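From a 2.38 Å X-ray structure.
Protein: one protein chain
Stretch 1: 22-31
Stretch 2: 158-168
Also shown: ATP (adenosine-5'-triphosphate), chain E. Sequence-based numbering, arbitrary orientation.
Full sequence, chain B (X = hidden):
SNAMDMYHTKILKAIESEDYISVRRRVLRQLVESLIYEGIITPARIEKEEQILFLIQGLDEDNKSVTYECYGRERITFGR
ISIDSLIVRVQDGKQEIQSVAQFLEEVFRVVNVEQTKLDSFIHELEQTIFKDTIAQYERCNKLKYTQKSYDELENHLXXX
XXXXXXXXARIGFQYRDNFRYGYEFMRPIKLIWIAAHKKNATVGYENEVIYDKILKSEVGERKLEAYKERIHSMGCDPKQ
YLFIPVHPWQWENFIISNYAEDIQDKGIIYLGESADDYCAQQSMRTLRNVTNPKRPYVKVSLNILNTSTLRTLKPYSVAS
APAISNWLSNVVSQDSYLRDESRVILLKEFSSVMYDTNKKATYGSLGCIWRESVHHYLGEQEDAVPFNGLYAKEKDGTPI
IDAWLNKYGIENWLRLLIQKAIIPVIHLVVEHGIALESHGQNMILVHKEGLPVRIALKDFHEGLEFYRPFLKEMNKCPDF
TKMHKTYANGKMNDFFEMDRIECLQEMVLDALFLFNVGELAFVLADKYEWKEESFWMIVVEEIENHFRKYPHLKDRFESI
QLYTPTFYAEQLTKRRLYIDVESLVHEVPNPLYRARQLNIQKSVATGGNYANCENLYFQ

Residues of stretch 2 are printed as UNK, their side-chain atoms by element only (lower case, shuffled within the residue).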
# COMPACT_ATOMS: atom_id res chain seq x y z
N SER B 22 -17.50 -13.14 16.69
CA SER B 22 -17.16 -12.38 17.91
C SER B 22 -16.30 -11.17 17.63
O SER B 22 -16.52 -10.13 18.23
CB SER B 22 -16.41 -13.22 18.95
OG SER B 22 -16.48 -14.57 18.59
N VAL B 23 -15.33 -11.29 16.73
CA VAL B 23 -14.43 -10.16 16.48
C VAL B 23 -15.18 -9.08 15.76
O VAL B 23 -15.05 -7.90 16.09
CB VAL B 23 -13.14 -10.56 15.75
CG1 VAL B 23 -12.36 -9.33 15.19
CG2 VAL B 23 -12.25 -11.34 16.71
N ARG B 24 -16.00 -9.48 14.81
CA ARG B 24 -16.81 -8.50 14.08
C ARG B 24 -17.68 -7.74 15.07
O ARG B 24 -17.79 -6.51 15.02
CB ARG B 24 -17.69 -9.19 13.04
CG ARG B 24 -18.40 -8.23 12.12
CD ARG B 24 -19.47 -8.97 11.37
NE ARG B 24 -20.52 -9.43 12.28
CZ ARG B 24 -21.36 -10.41 11.98
NH1 ARG B 24 -21.26 -11.06 10.82
NH2 ARG B 24 -22.29 -10.77 12.86
N ARG B 25 -18.31 -8.49 15.97
CA ARG B 25 -19.20 -7.89 16.92
C ARG B 25 -18.44 -6.93 17.83
O ARG B 25 -18.91 -5.83 18.12
CB ARG B 25 -19.91 -8.98 17.74
CG ARG B 25 -21.09 -9.55 16.99
CD ARG B 25 -21.51 -10.85 17.59
NE ARG B 25 -22.72 -11.35 16.96
CZ ARG B 25 -23.36 -12.44 17.36
NH1 ARG B 25 -22.90 -13.11 18.41
NH2 ARG B 25 -24.46 -12.86 16.72
N ARG B 26 -17.25 -7.34 18.27
CA ARG B 26 -16.45 -6.51 19.15
C ARG B 26 -16.05 -5.21 18.44
O ARG B 26 -16.15 -4.11 19.02
CB ARG B 26 -15.22 -7.26 19.64
CG ARG B 26 -14.25 -6.37 20.42
CD ARG B 26 -12.90 -7.02 20.67
NE ARG B 26 -11.97 -5.99 21.12
CZ ARG B 26 -10.68 -6.16 21.37
NH1 ARG B 26 -10.10 -7.36 21.24
NH2 ARG B 26 -9.95 -5.11 21.77
N VAL B 27 -15.61 -5.32 17.19
CA VAL B 27 -15.13 -4.16 16.46
C VAL B 27 -16.26 -3.19 16.19
O VAL B 27 -16.08 -1.98 16.28
CB VAL B 27 -14.40 -4.56 15.15
CG1 VAL B 27 -14.21 -3.35 14.26
CG2 VAL B 27 -13.04 -5.21 15.47
N LEU B 28 -17.45 -3.71 15.87
CA LEU B 28 -18.61 -2.85 15.75
C LEU B 28 -18.93 -2.16 17.09
O LEU B 28 -19.24 -0.97 17.12
CB LEU B 28 -19.82 -3.63 15.26
CG LEU B 28 -19.89 -3.81 13.76
CD1 LEU B 28 -21.03 -4.76 13.43
CD2 LEU B 28 -20.15 -2.45 13.17
N ARG B 29 -18.86 -2.91 18.18
CA ARG B 29 -19.18 -2.36 19.49
C ARG B 29 -18.26 -1.18 19.83
O ARG B 29 -18.74 -0.10 20.22
CB ARG B 29 -19.14 -3.46 20.56
CG ARG B 29 -19.31 -2.95 21.98
CD ARG B 29 -19.32 -4.10 23.01
NE ARG B 29 -18.03 -4.79 23.09
CZ ARG B 29 -16.88 -4.23 23.50
NH1 ARG B 29 -16.85 -2.95 23.86
NH2 ARG B 29 -15.76 -4.93 23.53
N GLN B 30 -16.95 -1.36 19.66
CA GLN B 30 -16.00 -0.32 20.04
C GLN B 30 -16.24 0.87 19.08
O GLN B 30 -16.26 2.01 19.52
CB GLN B 30 -14.54 -0.81 20.05
CG GLN B 30 -14.29 -1.94 21.11
CD GLN B 30 -12.82 -2.36 21.29
OE1 GLN B 30 -12.52 -3.35 21.99
NE2 GLN B 30 -11.90 -1.61 20.68
N LEU B 31 -16.50 0.58 17.80
CA LEU B 31 -16.81 1.65 16.83
C LEU B 31 -18.00 2.51 17.27
O LEU B 31 -17.90 3.73 17.33
CB LEU B 31 -17.05 1.10 15.42
CG LEU B 31 -17.42 2.07 14.29
CD1 LEU B 31 -16.36 3.14 14.05
CD2 LEU B 31 -17.65 1.29 13.00
N UNK B 158 -3.66 -10.99 23.71
CA UNK B 158 -3.80 -10.75 22.30
C UNK B 158 -4.91 -9.76 21.97
O UNK B 158 -5.21 -9.54 20.82
c UNK B 158 -2.74 -13.04 21.90
c UNK B 158 -5.58 -13.92 20.98
c UNK B 158 -5.32 -12.70 21.81
c UNK B 158 -3.94 -12.08 21.53
N UNK B 159 -5.56 -9.20 22.99
CA UNK B 159 -6.79 -8.45 22.71
C UNK B 159 -6.57 -7.06 22.11
O UNK B 159 -7.39 -6.57 21.33
c UNK B 159 -7.73 -8.41 23.94
o UNK B 159 -8.68 -10.14 25.34
c UNK B 159 -8.45 -9.75 24.16
o UNK B 159 -8.78 -10.43 23.16
N UNK B 160 -5.44 -6.44 22.43
CA UNK B 160 -5.18 -5.11 21.90
C UNK B 160 -6.11 -4.10 22.56
O UNK B 160 -6.71 -4.34 23.61
N UNK B 161 -6.26 -2.97 21.91
CA UNK B 161 -6.88 -1.83 22.54
C UNK B 161 -8.40 -1.95 22.69
O UNK B 161 -9.10 -2.31 21.75
c UNK B 161 -5.36 1.33 23.04
c UNK B 161 -6.53 -0.58 21.73
c UNK B 161 -7.17 2.36 23.74
c UNK B 161 -6.44 0.65 22.57
n UNK B 161 -5.84 2.39 23.77
n UNK B 161 -7.56 1.32 23.03
N UNK B 162 -8.89 -1.70 23.91
CA UNK B 162 -10.30 -1.68 24.38
C UNK B 162 -11.11 -0.45 23.89
O UNK B 162 -12.35 -0.43 23.98
c UNK B 162 -8.80 -0.99 26.18
c UNK B 162 -7.92 -1.29 24.96
c UNK B 162 -10.16 -1.73 25.92
N UNK B 163 -10.42 0.59 23.42
CA UNK B 163 -11.09 1.77 22.88
C UNK B 163 -11.08 1.85 21.36
O UNK B 163 -12.15 1.83 20.73
o UNK B 163 -13.45 7.61 21.93
c UNK B 163 -13.02 5.86 23.47
c UNK B 163 -12.30 4.75 23.84
c UNK B 163 -11.72 6.02 21.46
c UNK B 163 -10.51 3.04 23.46
c UNK B 163 -11.29 4.25 23.04
c UNK B 163 -11.01 4.91 21.84
c UNK B 163 -12.73 6.50 22.28
N UNK B 164 -9.88 1.96 20.78
CA UNK B 164 -9.74 2.16 19.33
C UNK B 164 -10.44 1.06 18.56
O UNK B 164 -10.09 -0.10 18.69
n UNK B 164 -6.15 4.86 20.25
c UNK B 164 -7.52 3.40 19.35
c UNK B 164 -6.45 3.52 20.18
c UNK B 164 -7.00 5.54 19.51
c UNK B 164 -8.27 2.20 18.88
n UNK B 164 -7.84 4.68 18.95
N UNK B 165 -11.44 1.43 17.74
CA UNK B 165 -12.16 0.38 17.01
C UNK B 165 -11.28 -0.40 16.02
O UNK B 165 -11.51 -1.60 15.85
c UNK B 165 -12.15 2.73 17.68
c UNK B 165 -13.01 2.58 16.49
c UNK B 165 -13.33 1.11 16.36
N UNK B 166 -10.28 0.21 15.38
CA UNK B 166 -9.36 -0.72 14.74
C UNK B 166 -8.03 -0.82 15.53
O UNK B 166 -7.09 -0.04 15.31
o UNK B 166 -8.58 1.08 13.34
c UNK B 166 -9.09 -0.23 13.31
N UNK B 167 -7.93 -1.88 16.33
CA UNK B 167 -6.81 -2.11 17.23
C UNK B 167 -5.75 -3.07 16.69
O UNK B 167 -4.71 -3.28 17.31
c UNK B 167 -7.99 -5.14 18.21
o UNK B 167 -11.13 -6.95 17.90
c UNK B 167 -10.25 -5.91 18.06
c UNK B 167 -7.37 -2.69 18.55
c UNK B 167 -8.90 -6.18 18.05
c UNK B 167 -8.40 -3.82 18.39
c UNK B 167 -10.70 -4.61 18.22
c UNK B 167 -9.77 -3.57 18.38
N UNK B 168 -6.13 -3.78 15.64
CA UNK B 168 -5.33 -4.68 14.80
C UNK B 168 -4.93 -4.40 13.33
O UNK B 168 -4.63 -5.36 12.61
n UNK B 168 -5.06 -9.50 18.21
c UNK B 168 -4.42 -6.96 15.45
c UNK B 168 -4.83 -8.28 16.08
c UNK B 168 -5.66 -6.15 15.07
c UNK B 168 -4.69 -8.22 17.60
PB ATP E . 5.56 1.43 20.91
O1B ATP E . 6.25 0.70 19.79
O2B ATP E . 5.75 2.92 20.75
O3B ATP E . 6.13 0.93 22.29
PA ATP E . 3.10 1.47 19.75
O1A ATP E . 3.93 1.53 18.48
O2A ATP E . 2.39 2.78 20.05
O3A ATP E . 4.03 1.12 20.95
O5' ATP E . 2.05 0.32 19.56
C5' ATP E . 1.58 -0.40 20.64
C4' ATP E . 0.38 -1.13 20.45
O4' ATP E . -0.22 -1.43 21.75
C3' ATP E . -0.62 -0.31 19.72
O3' ATP E . -0.99 -0.94 18.56
C2' ATP E . -1.76 -0.19 20.64
O2' ATP E . -2.95 -0.22 19.96
C1' ATP E . -1.60 -1.40 21.51
N9 ATP E . -2.37 -1.41 22.72
C8 ATP E . -3.16 -2.43 23.10
N7 ATP E . -3.72 -2.10 24.27
C5 ATP E . -3.29 -0.87 24.65
C6 ATP E . -3.55 -0.06 25.76
N6 ATP E . -4.45 -0.53 26.78
N1 ATP E . -2.95 1.15 25.85
C2 ATP E . -2.11 1.57 24.88
N3 ATP E . -1.84 0.81 23.79
C4 ATP E . -2.42 -0.41 23.65
O HOH W 1 -14.63 2.64 21.77

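Position 158 carries four carbons, forked at the first with one arm two carbons long, and does not reach the helix of stretch 1; this is Ile 158. At position 159 two carbons end in two oxygens, near Arg 26. This is Asp 159, whose OD1 forms a long salt bridge with Arg 26 NH1 (3.9 Å), but its backbone makes the tighter contact: Asp 159 O accepts hydrogen bonds from Arg 26 NH1 (2.8 Å) and Arg 26 NH2 (3.0 Å).

Position 160 has no side-chain atoms and a phi of 70°, which by itself favours glycine; an ideal CB would also be crowded by the ring of position 167. It is Gly 160. Position 161 bears one carbon and a five-membered ring of three carbons and two nitrogens, the mark of His 161. Its CA-to-CB bond points sideways and its ring does not touch the helix, while its backbone O accepts a hydrogen bond from Gln 30 NE2 (3.1 Å), and the backbone N of His 161 lies 3.4 Å from ATP C8.

At position 162 three carbons close a ring onto the backbone N, giving Pro 162, whose O lies 3.3 Å from Gln 30 CD. Position 163 shows one carbon and a six-carbon ring bearing one oxygen: Tyr 163. Its CA-to-CB bond points away from the helix, but a water donates hydrogen bonds to both its backbone O and Gln 30 O, each at 2.8 Å. Position 164 again has one carbon and a five-membered ring of three carbons and two nitrogens, His 164; its CA-to-CB bond also points away.

Position 165 again closes three carbons onto its N, and its CB packs 3.8 Å from Leu 31 CB; this is Pro 165. One carbon and one oxygen at position 166 define Ser 166, which makes no contact with the helix. Position 167 has one carbon and then a six-carbon ring bearing one oxygen, lying flat against the Arg 26 guanidinium: Tyr 167. Its CE2 also packs 3.7 Å from Val 27 CG2. At position 168 four carbons in a row end in a nitrogen; this is Lys 168, whose NZ donates to Ile 158 O at 2.6 Å.

The contact centres on Arg 26. Its guanidinium stacks on Tyr 167, with Arg 26 CZ 3.7 Å from the ring centroid and the planes at 12°, leaving its edge free to meet backbone carbonyls. Arg 26 NE donates to Gln 30 OE1 (2.8 Å), which helps fix the amide whose NE2 reaches the loop. Val 27 and Leu 31 add apolar packing, so a loop without regular secondary structure is held largely through its carbonyls and two side-chain surfaces.

Stretch 2 (158-168) IDGHPYHPSYK
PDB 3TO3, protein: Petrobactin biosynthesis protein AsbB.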